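Succinylglutamate desuccinylase (Vibrio parahaemolyticus, PDB 2BCO) probably hydrolyses N-succinylglutamate to succinate and glutamate, the last step of arginine breakdown by the AST pathway, using one zinc ion per subunit. Local coordinates at residues D139-Q142 / D143-P146; F312-R315 / H316-I319. All coordinates share one frame; numbering follows the deposited sequence.

Overall arrangement
Both contacts are local turns, one in each of the two parts of this zinc hydrolase. Contact 1 (139-146) lies in the catalytic domain, where helix 125-141 stops and the chain turns toward strand 149-157, the strand that carries the zinc ligand H155. Contact 2 (312-319) lies in the barrel-sandwich hybrid domain, in the loop between strands 309-311 and 322-335. Their centres are about 36 Å apart, on opposite sides of the chain's centre, and their nearest atoms stay about 20 Å apart. Contact 2 is the nearer to the metal, though not in touch with it: the side chain of N314 is about 10 Å from that of H63 and about 12 Å from the zinc. Contact 1 lies away from the annotated sites.

Contact 1. Residues D139-Q142 / D143-P146; sequences DFYQ and DTEP
The hydroxyl T144 OG1 donates to the carbonyl Y141 O at 2.7 Å, a short bond that ties the last turn of the helix to the chain leaving it. The donor approaches well off the C=O direction, at a C=O...donor angle of 121°, and is tilted out of the carbonyl plane. A chi1 of 68° sets OG1 between the backbone N and the carbonyl carbon of T144, and the same rotation brings the methyl close to the helix end: T144 CG2 is 3.3 Å from Y141 O and 3.6 Å from F140 O. The threonine thus presents both branches to carbonyls at the C-terminal end of the helix, bonding to one and packing its methyl beside them.

Between these residues, Q142 leaves helical conformation and D143 adopts left-handed backbone angles, a tight reversal close to a type II beta turn, with Y141 CA and T144 CA 5.5 Å apart. The two turn residues run their side chains side by side in the same direction. CG of Q142 lies anti to its backbone N and the chain stays extended beyond it; the amide Q142 NE2 donates to D143 OD2 at 3.1 Å in a nearly straight bond (168°). The oxygen lies in the amide plane but is itself met from above the carboxylate, the two flat groups standing almost perpendicular. Both residues are exposed, so this bond lies at the surface, and Q142 CG also lies 3.5 Å from D143 OD2.

The inner side is buried: F140 packs on I57 of strand 55-60 and L92 of strand 90-95, while the Y141 hydroxyl bonds to W150 O. R90 reaches F140 O and R149 reaches T144 O, so the turn joins helix 125-141 to the strands it packs on, just before the chain enters strand 149-157.

Contact 2. Residues F312-R315 / H316-I319; sequences FPNR and HVAI
R315 runs alongside H316, both side chains pointing the same way, and the arginine meets its neighbour at CG and again at the guanidinium. R315 CB only starts the chain off beside the H316 backbone. The next carbon, CG, is the one placed over the imidazole: with chi1 at 63° it stands between the backbone N and the carbonyl carbon of R315, and CG sits over the centre of the H316 ring in a CH-pi contact, 4.0 Å from the centroid and 10° off the normal. From there the chain stays extended to NE, through which the guanidinium makes a salt bridge to D279 OD1. At the tip, R315 CZ comes 3.4 Å from H316 NE2, and R315 NH1 and NH2 are each 3.5 Å from that nitrogen, which lies over one face of the guanidinium, toward its rim; the two planes are inclined by about half a right angle, so this is no parallel stack.

The backbone of 314-317 forms a type I beta turn, in the loop between strands 309-311 and 322-335 of the barrel-sandwich hybrid domain. N314 closes an Asx turn on it: N314 OD1 accepts a bent bond (134°) from H316 N at 3.0 Å, the donor lying in the carbonyl plane, and a second, weak one from V317 N at 3.2 Å. One oxygen is shared by two successive N-H groups, neither bond straight. V317 CG2 packs against N314 CB at 3.5 Å and against the backbone oxygen N314 O at 3.3 Å. Backbone hydrogen bonds link N314 to A323, and R268 NH1 hydrogen-bonds V317 O.

Contact 1. Residues D139-Q142 / D143-P146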
loop_
_atom_site.group_PDB
_atom_site.type_symbol
_atom_site.label_atom_id
_atom_site.label_comp_id
_atom_site.label_asym_id
_atom_site.label_seq_id
_atom_site.Cartn_x
_atom_site.Cartn_y
_atom_site.Cartn_z
ATOM N N ASP A 139 12.261 10.912 9.425
ATOM C CA ASP A 139 12.013 11.444 10.763
ATOM C C ASP A 139 11.276 10.484 11.687
ATOM O O ASP A 139 11.540 10.440 12.889
ATOM C CB ASP A 139 11.219 12.753 10.687
ATOM C CG ASP A 139 12.026 13.897 10.092
ATOM O OD1 ASP A 139 13.244 13.716 9.838
ATOM O OD2 ASP A 139 11.435 14.982 9.881
ATOM N N PHE A 140 10.348 9.720 11.127
ATOM C CA PHE A 140 9.574 8.785 11.921
ATOM C C PHE A 140 10.375 7.555 12.350
ATOM O O PHE A 140 10.252 7.103 13.483
ATOM C CB PHE A 140 8.338 8.353 11.136
ATOM C CG PHE A 140 7.401 7.486 11.919
ATOM C CD1 PHE A 140 6.690 8.003 13.001
ATOM C CD2 PHE A 140 7.229 6.145 11.581
ATOM C CE1 PHE A 140 5.814 7.196 13.731
ATOM C CE2 PHE A 140 6.356 5.329 12.303
ATOM C CZ PHE A 140 5.646 5.856 13.384
ATOM N N TYR A 141 11.187 7.010 11.450
ATOM C CA TYR A 141 11.978 5.835 11.781
ATOM C C TYR A 141 13.289 6.162 12.492
ATOM O O TYR A 141 13.974 5.259 12.971
ATOM C CB TYR A 141 12.290 5.006 10.527
ATOM C CG TYR A 141 11.100 4.265 9.951
ATOM C CD1 TYR A 141 10.134 3.696 10.786
ATOM C CD2 TYR A 141 10.966 4.086 8.575
ATOM C CE1 TYR A 141 9.059 2.959 10.262
ATOM C CE2 TYR A 141 9.901 3.351 8.038
ATOM C CZ TYR A 141 8.950 2.789 8.885
ATOM O OH TYR A 141 7.896 2.072 8.349
ATOM N N GLN A 142 13.636 7.443 12.568
ATOM C CA GLN A 142 14.879 7.845 13.219
ATOM C C GLN A 142 14.912 7.351 14.666
ATOM O O GLN A 142 13.964 7.547 15.429
ATOM C CB GLN A 142 15.039 9.370 13.192
ATOM C CG GLN A 142 16.352 9.849 13.799
ATOM C CD GLN A 142 16.434 11.358 13.925
ATOM O OE1 GLN A 142 16.310 12.084 12.938
ATOM N NE2 GLN A 142 16.653 11.840 15.146
ATOM N N ASP A 143 16.015 6.708 15.030
ATOM C CA ASP A 143 16.196 6.174 16.380
ATOM C C ASP A 143 15.140 5.140 16.769
ATOM O O ASP A 143 14.573 5.191 17.863
ATOM C CB ASP A 143 16.205 7.306 17.420
ATOM C CG ASP A 143 17.270 8.355 17.138
ATOM O OD1 ASP A 143 18.415 7.981 16.806
ATOM O OD2 ASP A 143 16.955 9.555 17.260
ATOM N N THR A 144 14.864 4.212 15.867
ATOM C CA THR A 144 13.913 3.145 16.143
ATOM C C THR A 144 14.613 1.884 15.681
ATOM O O THR A 144 15.389 1.920 14.729
ATOM C CB THR A 144 12.593 3.286 15.338
ATOM O OG1 THR A 144 12.845 3.062 13.944
ATOM C CG2 THR A 144 11.995 4.667 15.526
ATOM N N GLU A 145 14.366 0.769 16.352
ATOM C CA GLU A 145 14.997 -0.470 15.930
ATOM C C GLU A 145 14.297 -0.962 14.670
ATOM O O GLU A 145 13.073 -0.933 14.575
ATOM C CB GLU A 145 14.907 -1.521 17.032
ATOM C CG GLU A 145 15.930 -1.343 18.138
ATOM C CD GLU A 145 17.359 -1.420 17.628
ATOM O OE1 GLU A 145 17.875 -0.400 17.113
ATOM O OE2 GLU A 145 17.961 -2.511 17.726
ATOM N N PRO A 146 15.075 -1.400 13.677
ATOM C CA PRO A 146 14.534 -1.902 12.409
ATOM C C PRO A 146 13.408 -2.923 12.562
ATOM O O PRO A 146 12.442 -2.904 11.802
ATOM C CB PRO A 146 15.768 -2.498 11.727
ATOM C CG PRO A 146 16.874 -1.564 12.197
ATOM C CD PRO A 146 16.554 -1.407 13.669
#

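Contact 2. Residues F312-R315 / H316-I319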
loop_
_atom_site.group_PDB
_atom_site.type_symbol
_atom_site.label_atom_id
_atom_site.label_comp_id
_atom_site.label_asym_id
_atom_site.label_seq_id
_atom_site.Cartn_x
_atom_site.Cartn_y
_atom_site.Cartn_z
ATOM N N PHE A 312 -1.640 -6.120 -13.199
ATOM C CA PHE A 312 -1.211 -4.756 -13.545
ATOM C C PHE A 312 -0.923 -4.585 -15.038
ATOM O O PHE A 312 0.191 -4.241 -15.425
ATOM C CB PHE A 312 0.061 -4.366 -12.770
ATOM C CG PHE A 312 -0.060 -4.489 -11.276
ATOM C CD1 PHE A 312 0.947 -5.097 -10.534
ATOM C CD2 PHE A 312 -1.177 -3.996 -10.606
ATOM C CE1 PHE A 312 0.852 -5.200 -9.139
ATOM C CE2 PHE A 312 -1.287 -4.092 -9.212
ATOM C CZ PHE A 312 -0.275 -4.699 -8.477
ATOM N N PRO A 313 -1.915 -4.833 -15.901
ATOM C CA PRO A 313 -1.655 -4.666 -17.338
ATOM C C PRO A 313 -1.759 -3.189 -17.711
ATOM O O PRO A 313 -2.613 -2.479 -17.193
ATOM C CB PRO A 313 -2.773 -5.475 -18.001
ATOM C CG PRO A 313 -3.298 -6.366 -16.901
ATOM C CD PRO A 313 -3.200 -5.508 -15.675
ATOM N N ASN A 314 -0.893 -2.730 -18.607
ATOM C CA ASN A 314 -0.924 -1.332 -19.040
ATOM C C ASN A 314 -0.299 -1.209 -20.427
ATOM O O ASN A 314 0.922 -1.254 -20.570
ATOM C CB ASN A 314 -0.162 -0.448 -18.047
ATOM C CG ASN A 314 -0.452 1.029 -18.240
ATOM O OD1 ASN A 314 -0.499 1.525 -19.370
ATOM N ND2 ASN A 314 -0.639 1.741 -17.135
ATOM N N ARG A 315 -1.147 -1.050 -21.439
ATOM C CA ARG A 315 -0.697 -0.941 -22.827
ATOM C C ARG A 315 -0.167 0.446 -23.198
ATOM O O ARG A 315 0.456 0.616 -24.247
ATOM C CB ARG A 315 -1.845 -1.308 -23.768
ATOM C CG ARG A 315 -3.054 -0.373 -23.693
ATOM C CD ARG A 315 -4.257 -0.991 -24.391
ATOM N NE ARG A 315 -5.421 -0.117 -24.412
ATOM C CZ ARG A 315 -5.530 0.971 -25.171
ATOM N NH1 ARG A 315 -4.542 1.322 -25.979
ATOM N NH2 ARG A 315 -6.631 1.704 -25.126
ATOM N N HIS A 316 -0.411 1.434 -22.341
ATOM C CA HIS A 316 0.045 2.792 -22.605
ATOM C C HIS A 316 1.477 3.011 -22.133
ATOM O O HIS A 316 2.110 4.011 -22.473
ATOM C CB HIS A 316 -0.890 3.792 -21.932
ATOM C CG HIS A 316 -2.322 3.635 -22.333
ATOM N ND1 HIS A 316 -3.262 3.034 -21.519
ATOM C CD2 HIS A 316 -2.973 3.985 -23.465
ATOM C CE1 HIS A 316 -4.428 3.025 -22.135
ATOM N NE2 HIS A 316 -4.284 3.595 -23.318
ATOM N N VAL A 317 1.973 2.062 -21.348
ATOM C CA VAL A 317 3.326 2.115 -20.818
ATOM C C VAL A 317 4.331 2.474 -21.908
ATOM O O VAL A 317 4.362 1.854 -22.968
ATOM C CB VAL A 317 3.703 0.759 -20.188
ATOM C CG1 VAL A 317 5.200 0.629 -20.058
ATOM C CG2 VAL A 317 3.055 0.641 -18.825
ATOM N N ALA A 318 5.151 3.484 -21.639
ATOM C CA ALA A 318 6.150 3.926 -22.603
ATOM C C ALA A 318 7.079 2.787 -23.006
ATOM O O ALA A 318 7.185 1.776 -22.312
ATOM C CB ALA A 318 6.962 5.083 -22.022
ATOM N N ILE A 319 7.753 2.967 -24.136
ATOM C CA ILE A 319 8.684 1.975 -24.661
ATOM C C ILE A 319 9.782 1.635 -23.649
ATOM O O ILE A 319 10.302 2.513 -22.968
ATOM C CB ILE A 319 9.346 2.494 -25.961
ATOM C CG1 ILE A 319 10.218 1.402 -26.578
ATOM C CG2 ILE A 319 10.154 3.758 -25.671
ATOM C CD1 ILE A 319 9.425 0.294 -27.216
#